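Local atomic coordinates of EreC (Klebsiella pneumoniae, PDB entry 6XCQ), a protein that probably hydrolyses the lactone ester of erythromycin and related macrolides, a reaction that would give its host resistance to these antibiotics. Residues G68-A73 and L304-N309; A168-I173 and D250-I255; H190-I195 and A205-M210; V350-F355 and S408-V413. The protein carries 1 engineered substitution. All blocks are in the same frame, centred on the assembly; numbering follows the deposited sequence.

Contact 1 (G68-A73 and L304-N309); sequences GAHFVA and LAHNNN. Engineered in segment 304-309: Asn-309 (natural residue His).
His-70 and His-306 meet on two loops that leave neighbouring parallel strands of the central mixed sheet, 62-65 and 301-304. Their rings form a T-shaped (edge-to-face) pair. The planes stand at 74°. The edge of His-306 points at the face of His-70. His-306 CD2 does the touching, 3.6 Å from His-70 CE1. The CG of His-306 is turned anti to the backbone N (chi1 -161°), and this swings the imidazole across toward the Gly-68 loop. Gly-68 packs against a second side chain: Asn-307 ND2 lies 3.4 Å from Gly-68 CA. That amide nitrogen is bonded to the carbonyl of Phe-343.

Both loops sit at the ends of adjacent parallel strands, probably close to the active site of this esterase, which is seen here in its closed conformation. The 304-309 side is a helix start. His-306 is the N-cap of the short helix 307-310. His-306 ND1 accepts from Asn-308 N at 3.0 Å, nearly straight (170°) and in the ring plane. Asn-309, an engineered residue in place of the natural histidine, completes a capping box. Asn-309 OD1 takes a weak bond of 3.4 Å from His-306 N. The other ring nitrogen of His-306, NE2, is bonded to Gln-409, so both ends of the imidazole are held and its rotation is fixed.

His-70 is held too, with ND1 bonded to Glu-67. Water 1 lies 3.1 Å from His-70 NE2, in the ring plane. The same water donates to Asn-309 OD1, also at 3.1 Å.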
loop_
_atom_site.group_PDB
_atom_site.type_symbol
_atom_site.label_atom_id
_atom_site.label_comp_id
_atom_site.label_asym_id
_atom_site.label_seq_id
_atom_site.Cartn_x
_atom_site.Cartn_y
_atom_site.Cartn_z
ATOM N N GLY A 68 -3.516 -11.594 -0.056
ATOM C CA GLY A 68 -4.414 -11.923 -1.147
ATOM C C GLY A 68 -5.770 -11.273 -1.019
ATOM O O GLY A 68 -6.519 -11.212 -2.003
ATOM N N ALA A 69 -6.099 -10.785 0.174
ATOM C CA ALA A 69 -7.336 -10.058 0.405
ATOM C C ALA A 69 -7.118 -9.134 1.582
ATOM O O ALA A 69 -6.375 -9.465 2.510
ATOM C CB ALA A 69 -8.513 -11.009 0.674
ATOM N N HIS A 70 -7.736 -7.962 1.528
ATOM C CA HIS A 70 -7.645 -7.058 2.659
ATOM C C HIS A 70 -8.436 -7.619 3.837
ATOM O O HIS A 70 -9.335 -8.454 3.670
ATOM C CB HIS A 70 -8.188 -5.670 2.288
ATOM C CG HIS A 70 -7.327 -4.905 1.323
ATOM N ND1 HIS A 70 -5.960 -4.800 1.459
ATOM C CD2 HIS A 70 -7.651 -4.183 0.223
ATOM C CE1 HIS A 70 -5.476 -4.048 0.485
ATOM N NE2 HIS A 70 -6.483 -3.654 -0.274
ATOM N N PHE A 71 -8.072 -7.165 5.043
ATOM C CA PHE A 71 -8.887 -7.345 6.252
ATOM C C PHE A 71 -8.894 -8.784 6.761
ATOM O O PHE A 71 -9.871 -9.218 7.379
ATOM C CB PHE A 71 -10.325 -6.862 6.027
ATOM C CG PHE A 71 -10.409 -5.499 5.372
ATOM C CD1 PHE A 71 -9.799 -4.400 5.956
ATOM C CD2 PHE A 71 -11.078 -5.327 4.175
ATOM C CE1 PHE A 71 -9.874 -3.134 5.364
ATOM C CE2 PHE A 71 -11.147 -4.067 3.568
ATOM C CZ PHE A 71 -10.542 -2.975 4.169
ATOM N N VAL A 72 -7.803 -9.518 6.559
ATOM C CA VAL A 72 -7.707 -10.929 6.936
ATOM C C VAL A 72 -6.783 -11.059 8.138
ATOM O O VAL A 72 -5.653 -10.561 8.114
ATOM C CB VAL A 72 -7.195 -11.785 5.765
ATOM C CG1 VAL A 72 -6.929 -13.196 6.229
ATOM C CG2 VAL A 72 -8.176 -11.767 4.591
ATOM N N ALA A 73 -7.256 -11.752 9.184
ATOM C CA ALA A 73 -6.477 -11.882 10.415
ATOM C C ALA A 73 -5.185 -12.650 10.177
ATOM O O ALA A 73 -4.119 -12.256 10.664
ATOM C CB ALA A 73 -7.309 -12.582 11.494
ATOM N N LEU A 304 4.038 -3.010 2.709
ATOM C CA LEU A 304 2.836 -3.752 3.098
ATOM C C LEU A 304 1.731 -3.303 2.151
ATOM O O LEU A 304 1.086 -2.272 2.360
ATOM C CB LEU A 304 2.480 -3.486 4.566
ATOM C CG LEU A 304 3.498 -3.860 5.654
ATOM C CD1 LEU A 304 2.870 -3.731 7.061
ATOM C CD2 LEU A 304 4.035 -5.279 5.433
ATOM N N ALA A 305 1.546 -4.043 1.063
ATOM C CA ALA A 305 0.525 -3.677 0.096
ATOM C C ALA A 305 -0.153 -4.948 -0.405
ATOM O O ALA A 305 0.260 -6.061 -0.079
ATOM C CB ALA A 305 1.121 -2.856 -1.053
ATOM N N HIS A 306 -1.204 -4.777 -1.198
ATOM C CA HIS A 306 -1.943 -5.924 -1.719
ATOM C C HIS A 306 -1.067 -6.706 -2.702
ATOM O O HIS A 306 -0.162 -6.138 -3.326
ATOM C CB HIS A 306 -3.224 -5.436 -2.404
ATOM C CG HIS A 306 -4.276 -6.493 -2.583
ATOM N ND1 HIS A 306 -4.259 -7.381 -3.632
ATOM C CD2 HIS A 306 -5.386 -6.783 -1.860
ATOM C CE1 HIS A 306 -5.314 -8.178 -3.553
ATOM N NE2 HIS A 306 -6.018 -7.833 -2.490
ATOM N N ASN A 307 -1.323 -8.026 -2.818
ATOM C CA ASN A 307 -0.713 -8.837 -3.881
ATOM C C ASN A 307 -0.784 -8.124 -5.227
ATOM O O ASN A 307 0.195 -8.087 -5.982
ATOM C CB ASN A 307 -1.410 -10.200 -4.024
ATOM C CG ASN A 307 -1.058 -11.187 -2.916
ATOM O OD1 ASN A 307 -0.324 -10.873 -1.978
ATOM N ND2 ASN A 307 -1.598 -12.401 -3.030
ATOM N N ASN A 308 -1.962 -7.584 -5.558
ATOM C CA ASN A 308 -2.152 -6.924 -6.845
ATOM C C ASN A 308 -1.256 -5.696 -7.010
ATOM O O ASN A 308 -0.974 -5.306 -8.147
ATOM C CB ASN A 308 -3.612 -6.504 -7.025
ATOM C CG ASN A 308 -4.567 -7.688 -7.075
ATOM O OD1 ASN A 308 -4.162 -8.836 -6.964
ATOM N ND2 ASN A 308 -5.847 -7.402 -7.228
ATOM N N ASN A 309 -0.816 -5.065 -5.917
ATOM C CA ASN A 309 0.088 -3.926 -6.070
ATOM C C ASN A 309 1.544 -4.372 -6.150
ATOM O O ASN A 309 2.335 -3.770 -6.882
ATOM C CB ASN A 309 -0.047 -2.924 -4.911
ATOM C CG ASN A 309 -1.457 -2.394 -4.733
ATOM O OD1 ASN A 309 -2.093 -2.645 -3.713
ATOM N ND2 ASN A 309 -1.931 -1.621 -5.703
HETATM O O HOH W 1 -4.671 -2.032 -2.185
#

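Contact 2 (A168-I173 and D250-I255); sequences AQLAEI and DRIESI
Leu-170 pushes its branched end between Ile-252 and Ile-255 of the facing helix. Leu-170 CD2 touches both: Ile-252 CG1 at 3.8 Å and Ile-255 CD1 at 4.0 Å. The other branch, Leu-170 CD1, also rests on Ile-252, 3.9 Å from CG1. Leu-170 has CG anti to the backbone N (chi1 178°), which carries both methyls across the interface. Behind them the backbones come closest at Leu-170 and Arg-251, with CB atoms 4.2 Å apart.

Beside this apolar patch Gln-169 crosses Arg-251. The amide of Gln-169 lies against the aliphatic part of the arginine, with Gln-169 NE2 3.5 Å from Arg-251 CD. The OE1 of Gln-169 comes to NH1 of Arg-251 at the edge of the guanidinium. The modelled gap is too short to trust, and both residues have a second conformer. The two planes are turned 60° from each other.

The segments belong to helices 164-177 and 244-267. The axes of 168-173 and 250-255 approach to 9.6 Å and run roughly antiparallel, with 149° between their directions. Helix 212-231 also packs on the isoleucines, through Lys-226 and Leu-229 on Ile-252 and Val-222 on Ile-255. Helix 101-112 lies against Arg-251. Asp-166, one turn before Leu-170, takes a hydrogen bond from Ser-254 OG and forms a long, weak ion pair with Arg-251 NE.

The chemistry is therefore mixed. A buried arginine lies next to leucine and isoleucine methyls, and the two conformers of Gln-169 and Arg-251 suggest that their polar bond is not fixed in one geometry.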
loop_
_atom_site.group_PDB
_atom_site.type_symbol
_atom_site.label_atom_id
_atom_site.label_comp_id
_atom_site.label_asym_id
_atom_site.label_seq_id
_atom_site.Cartn_x
_atom_site.Cartn_y
_atom_site.Cartn_z
ATOM N N ALA A 168 -3.097 21.823 3.012
ATOM C CA ALA A 168 -2.876 22.623 4.209
ATOM C C ALA A 168 -1.399 22.683 4.562
ATOM O O ALA A 168 -0.896 23.738 4.961
ATOM C CB ALA A 168 -3.684 22.060 5.381
ATOM N N GLN A 169 -0.694 21.555 4.446
ATOM C CA GLN A 169 0.745 21.578 4.670
ATOM C C GLN A 169 1.438 22.397 3.593
ATOM O O GLN A 169 2.327 23.203 3.895
ATOM C CB GLN A 169 1.312 20.155 4.708
ATOM C CG GLN A 169 2.783 20.127 5.073
ATOM C CD GLN A 169 3.465 18.811 4.742
ATOM O OE1 GLN A 169 4.557 18.791 4.177
ATOM N NE2 GLN A 169 2.826 17.708 5.098
ATOM N N LEU A 170 1.030 22.217 2.335
ATOM C CA LEU A 170 1.590 23.030 1.255
ATOM C C LEU A 170 1.423 24.523 1.541
ATOM O O LEU A 170 2.361 25.314 1.356
ATOM C CB LEU A 170 0.920 22.651 -0.072
ATOM C CG LEU A 170 1.333 23.421 -1.340
ATOM C CD1 LEU A 170 2.820 23.239 -1.611
ATOM C CD2 LEU A 170 0.499 22.946 -2.533
ATOM N N ALA A 171 0.243 24.926 2.020
ATOM C CA ALA A 171 0.013 26.350 2.270
ATOM C C ALA A 171 0.933 26.882 3.366
ATOM O O ALA A 171 1.412 28.024 3.282
ATOM C CB ALA A 171 -1.455 26.599 2.622
ATOM N N GLU A 172 1.197 26.074 4.401
ATOM C CA GLU A 172 2.118 26.508 5.450
ATOM C C GLU A 172 3.540 26.626 4.923
ATOM O O GLU A 172 4.255 27.585 5.241
ATOM C CB GLU A 172 2.088 25.539 6.628
ATOM C CG GLU A 172 0.736 25.384 7.295
ATOM C CD GLU A 172 0.702 24.169 8.210
ATOM O OE1 GLU A 172 1.695 23.407 8.208
ATOM O OE2 GLU A 172 -0.308 23.975 8.925
ATOM N N ILE A 173 3.980 25.646 4.139
ATOM C CA ILE A 173 5.318 25.712 3.565
ATOM C C ILE A 173 5.426 26.904 2.622
ATOM O O ILE A 173 6.340 27.729 2.734
ATOM C CB ILE A 173 5.657 24.390 2.854
ATOM C CG1 ILE A 173 5.777 23.249 3.873
ATOM C CG2 ILE A 173 6.922 24.539 2.029
ATOM C CD1 ILE A 173 5.701 21.856 3.235
ATOM N N ASP A 250 6.776 17.314 -2.808
ATOM C CA ASP A 250 6.067 16.067 -2.558
ATOM C C ASP A 250 4.575 16.310 -2.390
ATOM O O ASP A 250 3.756 15.536 -2.905
ATOM C CB ASP A 250 6.639 15.373 -1.325
ATOM C CG ASP A 250 8.060 14.856 -1.548
ATOM O OD1 ASP A 250 8.572 14.929 -2.692
ATOM O OD2 ASP A 250 8.666 14.377 -0.566
ATOM N N ARG A 251 4.195 17.376 -1.675
ATOM C CA ARG A 251 2.776 17.647 -1.468
ATOM C C ARG A 251 2.070 17.864 -2.799
ATOM O O ARG A 251 1.026 17.255 -3.071
ATOM C CB ARG A 251 2.585 18.862 -0.556
ATOM C CG ARG A 251 3.126 18.715 0.865
ATOM C CD ARG A 251 2.419 17.610 1.667
ATOM N NE ARG A 251 3.100 16.328 1.505
ATOM C CZ ARG A 251 4.279 16.024 2.045
ATOM N NH1 ARG A 251 4.925 16.899 2.801
ATOM N NH2 ARG A 251 4.814 14.835 1.825
ATOM N N ILE A 252 2.639 18.723 -3.651
ATOM C CA ILE A 252 2.049 18.992 -4.963
ATOM C C ILE A 252 1.908 17.704 -5.761
ATOM O O ILE A 252 0.874 17.467 -6.394
ATOM C CB ILE A 252 2.890 20.027 -5.737
ATOM C CG1 ILE A 252 2.830 21.396 -5.060
ATOM C CG2 ILE A 252 2.403 20.133 -7.180
ATOM C CD1 ILE A 252 4.015 22.304 -5.413
ATOM N N GLU A 253 2.946 16.860 -5.762
ATOM C CA GLU A 253 2.834 15.576 -6.468
ATOM C C GLU A 253 1.662 14.759 -5.928
ATOM O O GLU A 253 0.873 14.194 -6.694
ATOM C CB GLU A 253 4.123 14.765 -6.343
ATOM C CG GLU A 253 5.296 15.261 -7.194
ATOM C CD GLU A 253 4.994 15.266 -8.683
ATOM O OE1 GLU A 253 5.061 16.355 -9.301
ATOM O OE2 GLU A 253 4.676 14.192 -9.233
ATOM N N SER A 254 1.556 14.670 -4.604
ATOM C CA SER A 254 0.459 13.944 -3.983
ATOM C C SER A 254 -0.893 14.501 -4.424
ATOM O O SER A 254 -1.796 13.738 -4.782
ATOM C CB SER A 254 0.597 13.999 -2.462
ATOM O OG SER A 254 -0.487 13.296 -1.860
ATOM N N ILE A 255 -1.051 15.831 -4.412
ATOM C CA ILE A 255 -2.326 16.432 -4.817
ATOM C C ILE A 255 -2.615 16.169 -6.290
ATOM O O ILE A 255 -3.747 15.821 -6.666
ATOM C CB ILE A 255 -2.341 17.940 -4.514
ATOM C CG1 ILE A 255 -2.294 18.189 -3.008
ATOM C CG2 ILE A 255 -3.568 18.583 -5.117
ATOM C CD1 ILE A 255 -1.581 19.559 -2.617
#

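Contact 3 (H190-I195 and A205-M210); sequences HLLASI and AKWGEM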
loop_
_atom_site.group_PDB
_atom_site.type_symbol
_atom_site.label_atom_id
_atom_site.label_comp_id
_atom_site.label_asym_id
_atom_site.label_seq_id
_atom_site.Cartn_x
_atom_site.Cartn_y
_atom_site.Cartn_z
ATOM N N HIS A 190 -9.914 26.125 -1.301
ATOM C CA HIS A 190 -11.350 26.366 -1.346
ATOM C C HIS A 190 -12.000 25.573 -2.467
ATOM O O HIS A 190 -13.052 24.956 -2.264
ATOM C CB HIS A 190 -11.629 27.859 -1.512
ATOM C CG HIS A 190 -11.391 28.652 -0.267
ATOM N ND1 HIS A 190 -10.318 29.505 -0.119
ATOM C CD2 HIS A 190 -12.076 28.706 0.900
ATOM C CE1 HIS A 190 -10.359 30.058 1.080
ATOM N NE2 HIS A 190 -11.416 29.590 1.718
ATOM N N LEU A 191 -11.378 25.564 -3.651
ATOM C CA LEU A 191 -11.946 24.846 -4.782
ATOM C C LEU A 191 -12.185 23.376 -4.462
ATOM O O LEU A 191 -13.111 22.767 -5.011
ATOM C CB LEU A 191 -11.031 24.968 -5.996
ATOM C CG LEU A 191 -11.468 25.898 -7.118
ATOM C CD1 LEU A 191 -10.292 26.156 -8.036
ATOM C CD2 LEU A 191 -12.612 25.254 -7.878
ATOM N N LEU A 192 -11.383 22.795 -3.570
ATOM C CA LEU A 192 -11.431 21.359 -3.306
ATOM C C LEU A 192 -11.943 21.028 -1.909
ATOM O O LEU A 192 -11.738 19.906 -1.431
ATOM C CB LEU A 192 -10.049 20.745 -3.507
ATOM C CG LEU A 192 -9.423 20.942 -4.879
ATOM C CD1 LEU A 192 -7.926 20.723 -4.760
ATOM C CD2 LEU A 192 -10.028 19.977 -5.866
ATOM N N ALA A 193 -12.604 21.975 -1.242
ATOM C CA ALA A 193 -13.000 21.747 0.145
ATOM C C ALA A 193 -14.075 20.673 0.262
ATOM O O ALA A 193 -14.142 19.977 1.281
ATOM C CB ALA A 193 -13.476 23.051 0.779
ATOM N N SER A 194 -14.903 20.506 -0.770
ATOM C CA SER A 194 -15.967 19.512 -0.733
ATOM C C SER A 194 -15.463 18.085 -0.881
ATOM O O SER A 194 -16.261 17.153 -0.755
ATOM C CB SER A 194 -16.988 19.791 -1.834
ATOM O OG SER A 194 -16.507 19.329 -3.077
ATOM N N ILE A 195 -14.180 17.882 -1.170
ATOM C CA ILE A 195 -13.615 16.535 -1.261
ATOM C C ILE A 195 -13.199 16.156 0.157
ATOM O O ILE A 195 -12.072 16.402 0.581
ATOM C CB ILE A 195 -12.449 16.466 -2.248
ATOM C CG1 ILE A 195 -12.764 17.238 -3.531
ATOM C CG2 ILE A 195 -12.097 15.015 -2.559
ATOM C CD1 ILE A 195 -13.967 16.740 -4.262
ATOM N N ALA A 205 -17.224 10.336 -5.240
ATOM C CA ALA A 205 -18.598 10.806 -5.399
ATOM C C ALA A 205 -18.695 12.319 -5.210
ATOM O O ALA A 205 -19.413 12.996 -5.955
ATOM C CB ALA A 205 -19.514 10.079 -4.415
ATOM N N LYS A 206 -17.975 12.877 -4.226
ATOM C CA LYS A 206 -17.977 14.330 -4.061
ATOM C C LYS A 206 -17.299 15.027 -5.239
ATOM O O LYS A 206 -17.713 16.120 -5.644
ATOM C CB LYS A 206 -17.287 14.720 -2.750
ATOM C CG LYS A 206 -17.995 14.256 -1.485
ATOM C CD LYS A 206 -19.048 15.265 -1.047
ATOM C CE LYS A 206 -19.142 15.362 0.471
ATOM N NZ LYS A 206 -18.805 16.746 0.952
ATOM N N TRP A 207 -16.254 14.411 -5.795
ATOM C CA TRP A 207 -15.584 14.953 -6.974
ATOM C C TRP A 207 -16.551 15.075 -8.147
ATOM O O TRP A 207 -16.599 16.105 -8.829
ATOM C CB TRP A 207 -14.394 14.058 -7.334
ATOM C CG TRP A 207 -13.695 14.392 -8.645
ATOM C CD1 TRP A 207 -13.844 13.756 -9.832
ATOM C CD2 TRP A 207 -12.730 15.436 -8.865
ATOM N NE1 TRP A 207 -13.040 14.335 -10.794
ATOM C CE2 TRP A 207 -12.348 15.371 -10.221
ATOM C CE3 TRP A 207 -12.159 16.417 -8.047
ATOM C CZ2 TRP A 207 -11.411 16.251 -10.781
ATOM C CZ3 TRP A 207 -11.234 17.301 -8.604
ATOM C CH2 TRP A 207 -10.870 17.210 -9.960
ATOM N N GLY A 208 -17.335 14.025 -8.394
ATOM C CA GLY A 208 -18.309 14.037 -9.473
ATOM C C GLY A 208 -19.421 15.049 -9.295
ATOM O O GLY A 208 -20.108 15.372 -10.271
ATOM N N GLU A 209 -19.609 15.566 -8.078
ATOM C CA GLU A 209 -20.598 16.615 -7.865
ATOM C C GLU A 209 -20.086 18.001 -8.252
ATOM O O GLU A 209 -20.892 18.930 -8.391
ATOM C CB GLU A 209 -21.051 16.599 -6.405
ATOM C CG GLU A 209 -22.055 15.488 -6.116
ATOM C CD GLU A 209 -22.163 15.150 -4.642
ATOM O OE1 GLU A 209 -22.696 14.064 -4.327
ATOM O OE2 GLU A 209 -21.713 15.963 -3.801
ATOM N N MET A 210 -18.775 18.165 -8.431
ATOM C CA MET A 210 -18.247 19.439 -8.900
ATOM C C MET A 210 -18.535 19.615 -10.387
ATOM O O MET A 210 -18.601 18.649 -11.151
ATOM C CB MET A 210 -16.734 19.528 -8.654
ATOM C CG MET A 210 -16.317 19.499 -7.191
ATOM S SD MET A 210 -14.519 19.569 -6.957
ATOM C CE MET A 210 -14.144 21.030 -7.917
#
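The tip of Ile-195 is the main bump. Its CD1 sinks into a hollow made by backbone and side chains at the end of helix 200-208. The floor is the backbone between Lys-206 and Trp-207, with Trp-207 N 3.6 Å from Ile-195 CD1. Met-210 SD closes another side of the hollow, 3.9 Å from Ile-195 CD1.

Met-210 is a bump in return. Its chain is extended as far as SD and then bends (chi3 53°). This turns Met-210 CE toward the end of helix 182-191, where it meets Leu-191 O at 3.5 Å. Leu-192 lies alongside Trp-207 and points the same way. Leu-192 CD2 touches the rim of the indole at Trp-207 CZ3, 4.0 Å away, near the ring plane.

On the more open side Lys-206 curls round the carbonyl oxygen of Ser-194. Lys-206 CB is 3.3 Å from Ser-194 O, and the bent chain brings Lys-206 NZ back to bond the same oxygen at 3.1 Å. The amine comes in tilted 23° from the carbonyl plane. Asp-196 is its salt-bridge partner.

Leu-259 and Leu-262 of helix 244-267 back the group, touching Leu-192, Ile-195 and Trp-207. The first helix ends in a type I beta turn from Leu-192 to Ile-195, and the end of the second packs on that turn. The successive helices 182-191 and 200-208 thus meet through their C-terminal ends, within the helical part of the chain.

Contact 4 (V350-F355 and S408-V413); sequences VPEMQF and SQSASV
Glu-352 reaches from its strand to the tip of a beta hairpin, where it meets Gln-409 and Ser-410. Its CB leads to a CG that is anti to the backbone N. Glu-352 CG passes 3.8 Å from Ser-410 OG. The chain then bends (chi2 61°) and sets the carboxylate across the turn. Glu-352 OE1 accepts from Gln-409 NE2 at 3.0 Å, the donor standing above the carboxylate plane. Glu-352 OE1 also accepts from Met-353 N at 2.8 Å, through its anti lone pair. Glu-352 OE2 takes Ser-410 N at 3.0 Å, again from above the plane. The anti lone pair of Glu-352 OE2 receives Ser-410 OG, only 2.5 Å away. Four bonds hold the carboxylate, two on each oxygen.

Beside it, Val-350 CG1 packs 3.6 Å from Gln-409 O. Water 2 accepts from Gln-409 NE2 and donates to Pro-351 O. The other amide atom, Gln-409 OE1, turns away to His-306 and His-70 N.

The tip is a type II' turn, Ser-408 to Ala-411, joining strands 405-408 and 411-414. Strand 349-354 pairs with 365-370 in a separate two-stranded sheet, and Phe-317 of strand 315-317 touches Gln-409.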
loop_
_atom_site.group_PDB
_atom_site.type_symbol
_atom_site.label_atom_id
_atom_site.label_comp_id
_atom_site.label_asym_id
_atom_site.label_seq_id
_atom_site.Cartn_x
_atom_site.Cartn_y
_atom_site.Cartn_z
ATOM N N VAL A 350 -13.569 -15.776 2.198
ATOM C CA VAL A 350 -12.621 -14.670 2.289
ATOM C C VAL A 350 -13.427 -13.398 2.531
ATOM O O VAL A 350 -14.571 -13.295 2.053
ATOM C CB VAL A 350 -11.758 -14.601 1.013
ATOM C CG1 VAL A 350 -12.594 -14.161 -0.220
ATOM C CG2 VAL A 350 -10.562 -13.727 1.197
ATOM N N PRO A 351 -12.920 -12.440 3.306
ATOM C CA PRO A 351 -13.598 -11.140 3.380
ATOM C C PRO A 351 -13.515 -10.451 2.033
ATOM O O PRO A 351 -12.455 -10.396 1.406
ATOM C CB PRO A 351 -12.814 -10.374 4.457
ATOM C CG PRO A 351 -11.938 -11.379 5.120
ATOM C CD PRO A 351 -11.703 -12.469 4.137
ATOM N N GLU A 352 -14.641 -9.942 1.579
ATOM C CA GLU A 352 -14.704 -9.244 0.311
ATOM C C GLU A 352 -15.310 -7.868 0.546
ATOM O O GLU A 352 -16.064 -7.661 1.502
ATOM C CB GLU A 352 -15.531 -10.050 -0.707
ATOM C CG GLU A 352 -15.685 -9.405 -2.097
ATOM C CD GLU A 352 -14.360 -9.192 -2.810
ATOM O OE1 GLU A 352 -13.639 -8.237 -2.434
ATOM O OE2 GLU A 352 -14.049 -9.975 -3.748
ATOM N N MET A 353 -14.959 -6.923 -0.316
ATOM C CA MET A 353 -15.575 -5.610 -0.280
ATOM C C MET A 353 -16.847 -5.618 -1.115
ATOM O O MET A 353 -16.837 -6.038 -2.275
ATOM C CB MET A 353 -14.591 -4.551 -0.776
ATOM C CG MET A 353 -13.454 -4.333 0.223
ATOM S SD MET A 353 -12.121 -3.307 -0.418
ATOM C CE MET A 353 -11.308 -4.500 -1.468
ATOM N N GLN A 354 -17.942 -5.180 -0.514
ATOM C CA GLN A 354 -19.235 -5.140 -1.181
ATOM C C GLN A 354 -19.546 -3.704 -1.588
ATOM O O GLN A 354 -19.722 -2.837 -0.725
ATOM C CB GLN A 354 -20.321 -5.702 -0.271
ATOM C CG GLN A 354 -21.675 -5.761 -0.950
ATOM C CD GLN A 354 -22.734 -6.332 -0.051
ATOM O OE1 GLN A 354 -23.249 -7.419 -0.304
ATOM N NE2 GLN A 354 -23.059 -5.610 1.022
ATOM N N PHE A 355 -19.618 -3.454 -2.895
ATOM C CA PHE A 355 -19.903 -2.126 -3.435
ATOM C C PHE A 355 -21.003 -2.264 -4.482
ATOM O O PHE A 355 -20.911 -3.136 -5.364
ATOM C CB PHE A 355 -18.646 -1.477 -4.052
ATOM C CG PHE A 355 -18.930 -0.224 -4.848
ATOM C CD1 PHE A 355 -19.021 1.011 -4.217
ATOM C CD2 PHE A 355 -19.101 -0.278 -6.226
ATOM C CE1 PHE A 355 -19.290 2.169 -4.944
ATOM C CE2 PHE A 355 -19.365 0.877 -6.958
ATOM C CZ PHE A 355 -19.457 2.102 -6.313
ATOM N N SER A 408 -7.252 -13.817 -5.484
ATOM C CA SER A 408 -7.095 -12.398 -5.206
ATOM C C SER A 408 -8.490 -11.892 -4.875
ATOM O O SER A 408 -9.389 -11.986 -5.715
ATOM C CB SER A 408 -6.485 -11.681 -6.415
ATOM O OG SER A 408 -6.470 -10.276 -6.248
ATOM N N GLN A 409 -8.682 -11.414 -3.650
ATOM C CA GLN A 409 -10.031 -11.114 -3.120
ATOM C C GLN A 409 -10.855 -12.399 -3.258
ATOM O O GLN A 409 -10.330 -13.489 -2.991
ATOM C CB GLN A 409 -10.621 -9.893 -3.810
ATOM C CG GLN A 409 -9.860 -8.591 -3.558
ATOM C CD GLN A 409 -9.737 -8.250 -2.087
ATOM O OE1 GLN A 409 -8.634 -8.051 -1.592
ATOM N NE2 GLN A 409 -10.881 -8.142 -1.382
ATOM N N SER A 410 -12.114 -12.326 -3.692
ATOM C CA SER A 410 -12.917 -13.522 -3.919
ATOM C C SER A 410 -12.771 -14.068 -5.333
ATOM O O SER A 410 -13.500 -14.991 -5.701
ATOM C CB SER A 410 -14.397 -13.252 -3.616
ATOM O OG SER A 410 -14.932 -12.252 -4.457
ATOM N N ALA A 411 -11.823 -13.545 -6.114
ATOM C CA ALA A 411 -11.574 -14.024 -7.467
ATOM C C ALA A 411 -10.164 -14.601 -7.569
ATOM O O ALA A 411 -9.628 -15.088 -6.570
ATOM C CB ALA A 411 -11.780 -12.887 -8.478
ATOM N N SER A 412 -9.576 -14.578 -8.772
ATOM C CA SER A 412 -8.177 -14.936 -9.001
ATOM C C SER A 412 -7.571 -14.023 -10.064
ATOM O O SER A 412 -8.281 -13.406 -10.853
ATOM C CB SER A 412 -7.996 -16.405 -9.440
ATOM O OG SER A 412 -8.395 -17.323 -8.433
ATOM N N VAL A 413 -6.244 -13.934 -10.069
ATOM C CA VAL A 413 -5.506 -13.324 -11.166
ATOM C C VAL A 413 -4.736 -14.438 -11.858
ATOM O O VAL A 413 -4.399 -15.452 -11.243
ATOM C CB VAL A 413 -4.548 -12.192 -10.713
ATOM C CG1 VAL A 413 -5.300 -11.145 -9.912
ATOM C CG2 VAL A 413 -3.381 -12.749 -9.915
HETATM O O HOH W 2 -11.011 -8.076 1.491
#

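How the contacts relate
Contacts 1 and 4 touch and form one continuous network. Their centres are 10 Å apart, and Gly-68 O lies 2.7 Å from Gln-409 N, a probable hydrogen bond. Ala-69 CB also packs on Val-350 CG2. Contact 1 is buried near the middle of the chain, whereas contact 4 is partly buried farther out. Contact 4 is joined by direct bonds to a carboxylate, contact 1 by ring packing and one bridging water. Contacts 2 and 3 belong to the helical part, and their nearest atoms are about 5 Å apart. Both rest on helix 244-267: contact 2 includes part of it, contact 3 packs against it. Contact 2 is buried and shared between leucine-isoleucine packing and the Gln-169/Arg-251 pair. In partly buried contact 3 apolar packing leads.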